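PDB 3V46: cell division control protein 73 from Saccharomyces cerevisiae, which serves as a subunit of the PAF1 complex in transcription elongation and transcription-coupled histone modification, its C-terminal Ras-like domain promoting association of the complex with chromatin. Local coordinates for residues A[129-133]-A[134-138]. Numbering follows the deposited sequence.
Sequences QHVQQ and WNVEK
Lys138 reaches back across the turn to Gln132 of helix 129-133. Its NZ bonds to Gln132 O at 3.1 Å, standing above that carbonyl plane rather than on a lone pair. Two further acceptors lie within its own segment. Trp134 O, 2.9 Å from Lys138 NZ, is met almost head-on (C=O...N angle 163°). Val136 O is 3.0 Å from the same NZ. Three backbone oxygens, from Gln132, Trp134 and Val136, thus converge on one ammonium group. The chain bends once, at chi2 (82°), and then runs extended, which carries Lys138 CE to 3.3 Å from Val131 O. One conformer of Gln132 crosses the lysine chain, with NE2 3.6 Å from Lys138 CE. A methionine in place of Lys138 would probably leave the carbonyls of Gln132, Trp134 and Val136 without their shared donor and the turn less firmly tied to the helix. The backbone link is slighter: Trp134 N gives only weak bonds to His130 O and Val131 O.

Apolar and aromatic contacts gather round the Trp134 indole. Val131 CG2 sits over the six-membered ring, a CH-pi contact 4.2 Å from the centroid, with His130 O on the same face nearer the rim. His130 meets the indole in an offset edge-to-face pair, planes at 76°, its CD2 3.7 Å from Trp134 CZ2; its NE2 is bonded to Gly95 O. Phe100 adds another edge-to-face ring to Trp134. Deeper in, Val131 and Val136 both pack on Tyr119 of strand 116-122.

Asn135 centres an inverse gamma turn, and its ND2 bonds to Phe112 O. The helix and turn belong to the crossover of the beta-alpha-beta unit from strand 116-122 to the parallel edge strand 136-141 of the Ras-like fold, which in this domain does not bind GTP.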
loop_
_atom_site.group_PDB
_atom_site.type_symbol
_atom_site.label_atom_id
_atom_site.label_comp_id
_atom_site.label_asym_id
_atom_site.label_seq_id
_atom_site.Cartn_x
_atom_site.Cartn_y
_atom_site.Cartn_z
ATOM N N GLN A 129 -4.566 18.366 -6.127
ATOM C CA GLN A 129 -3.393 19.182 -5.855
ATOM C C GLN A 129 -2.752 18.837 -4.511
ATOM O O GLN A 129 -1.526 18.782 -4.410
ATOM C CB GLN A 129 -3.727 20.676 -5.901
ATOM C CG GLN A 129 -2.484 21.558 -5.839
ATOM C CD GLN A 129 -1.568 21.357 -7.036
ATOM O OE1 GLN A 129 -0.406 20.982 -6.888
ATOM N NE2 GLN A 129 -2.090 21.612 -8.231
ATOM N N HIS A 130 -3.562 18.604 -3.480
ATOM C CA HIS A 130 -2.993 18.360 -2.161
ATOM C C HIS A 130 -2.225 17.047 -2.152
ATOM O O HIS A 130 -1.225 16.920 -1.450
ATOM C CB HIS A 130 -4.050 18.405 -1.048
ATOM C CG HIS A 130 -5.155 17.412 -1.215
ATOM N ND1 HIS A 130 -6.202 17.604 -2.091
ATOM C CD2 HIS A 130 -5.391 16.229 -0.599
ATOM C CE1 HIS A 130 -7.025 16.572 -2.021
ATOM N NE2 HIS A 130 -6.556 15.728 -1.122
ATOM N N VAL A 131 -2.684 16.075 -2.941
ATOM C CA VAL A 131 -1.976 14.795 -3.059
ATOM C C VAL A 131 -0.650 14.963 -3.815
ATOM O O VAL A 131 0.365 14.349 -3.476
ATOM C CB VAL A 131 -2.867 13.739 -3.743
ATOM C CG1 VAL A 131 -2.093 12.449 -3.999
ATOM C CG2 VAL A 131 -4.107 13.456 -2.891
ATOM N N GLN A 132 -0.641 15.793 -4.844
ATOM C CA GLN A 132 0.586 16.055 -5.575
ATOM C C GLN A 132 1.674 16.568 -4.630
ATOM O O GLN A 132 2.850 16.239 -4.788
ATOM C CB GLN A 132 0.337 17.078 -6.684
ATOM C CG GLN A 132 1.398 17.066 -7.764
ATOM C CD GLN A 132 1.306 15.844 -8.648
ATOM O OE1 GLN A 132 0.417 15.736 -9.488
ATOM N NE2 GLN A 132 2.220 14.906 -8.454
ATOM N N GLN A 133 1.283 17.367 -3.640
ATOM C CA GLN A 133 2.262 17.940 -2.721
ATOM C C GLN A 133 2.767 16.944 -1.681
ATOM O O GLN A 133 3.863 17.101 -1.154
ATOM C CB GLN A 133 1.692 19.177 -2.017
ATOM C CG GLN A 133 1.277 20.292 -2.970
ATOM C CD GLN A 133 2.333 20.554 -4.021
ATOM O OE1 GLN A 133 3.497 20.794 -3.693
ATOM N NE2 GLN A 133 1.938 20.502 -5.292
ATOM N N TRP A 134 1.974 15.923 -1.379
ATOM C CA TRP A 134 2.413 14.910 -0.425
ATOM C C TRP A 134 3.629 14.179 -0.949
ATOM O O TRP A 134 3.757 13.947 -2.162
ATOM C CB TRP A 134 1.331 13.870 -0.162
ATOM C CG TRP A 134 0.110 14.371 0.551
ATOM C CD1 TRP A 134 -0.047 15.571 1.194
ATOM C CD2 TRP A 134 -1.142 13.684 0.679
ATOM N NE1 TRP A 134 -1.321 15.668 1.709
ATOM C CE2 TRP A 134 -2.006 14.518 1.416
ATOM C CE3 TRP A 134 -1.611 12.439 0.248
ATOM C CZ2 TRP A 134 -3.315 14.149 1.721
ATOM C CZ3 TRP A 134 -2.911 12.075 0.557
ATOM C CH2 TRP A 134 -3.746 12.925 1.283
ATOM N N ASN A 135 4.501 13.804 -0.015
ATOM C CA ASN A 135 5.651 12.967 -0.289
ATOM C C ASN A 135 5.224 11.517 -0.448
ATOM O O ASN A 135 5.603 10.658 0.352
ATOM C CB ASN A 135 6.638 13.080 0.865
ATOM C CG ASN A 135 7.934 12.321 0.613
ATOM O OD1 ASN A 135 8.440 12.287 -0.506
ATOM N ND2 ASN A 135 8.478 11.720 1.659
ATOM N N VAL A 136 4.416 11.270 -1.469
ATOM C CA VAL A 136 3.989 9.925 -1.824
ATOM C C VAL A 136 4.330 9.644 -3.287
ATOM O O VAL A 136 4.413 10.553 -4.121
ATOM C CB VAL A 136 2.458 9.698 -1.580
ATOM C CG1 VAL A 136 2.099 9.979 -0.124
ATOM C CG2 VAL A 136 1.610 10.521 -2.539
ATOM N N GLU A 137 4.540 8.373 -3.596
ATOM C CA GLU A 137 4.843 7.976 -4.949
ATOM C C GLU A 137 3.534 7.790 -5.702
ATOM O O GLU A 137 2.675 7.042 -5.264
ATOM C CB GLU A 137 5.657 6.687 -4.930
ATOM C CG GLU A 137 6.031 6.170 -6.281
ATOM C CD GLU A 137 7.136 5.139 -6.216
ATOM O OE1 GLU A 137 7.215 4.329 -7.146
ATOM O OE2 GLU A 137 7.920 5.129 -5.245
ATOM N N LYS A 138 3.370 8.506 -6.809
ATOM C CA LYS A 138 2.178 8.393 -7.635
ATOM C C LYS A 138 2.425 7.349 -8.714
ATOM O O LYS A 138 3.393 7.447 -9.479
ATOM C CB LYS A 138 1.844 9.737 -8.292
ATOM C CG LYS A 138 1.424 10.845 -7.328
ATOM C CD LYS A 138 2.608 11.554 -6.682
ATOM C CE LYS A 138 2.126 12.588 -5.670
ATOM N NZ LYS A 138 3.220 13.196 -4.882
#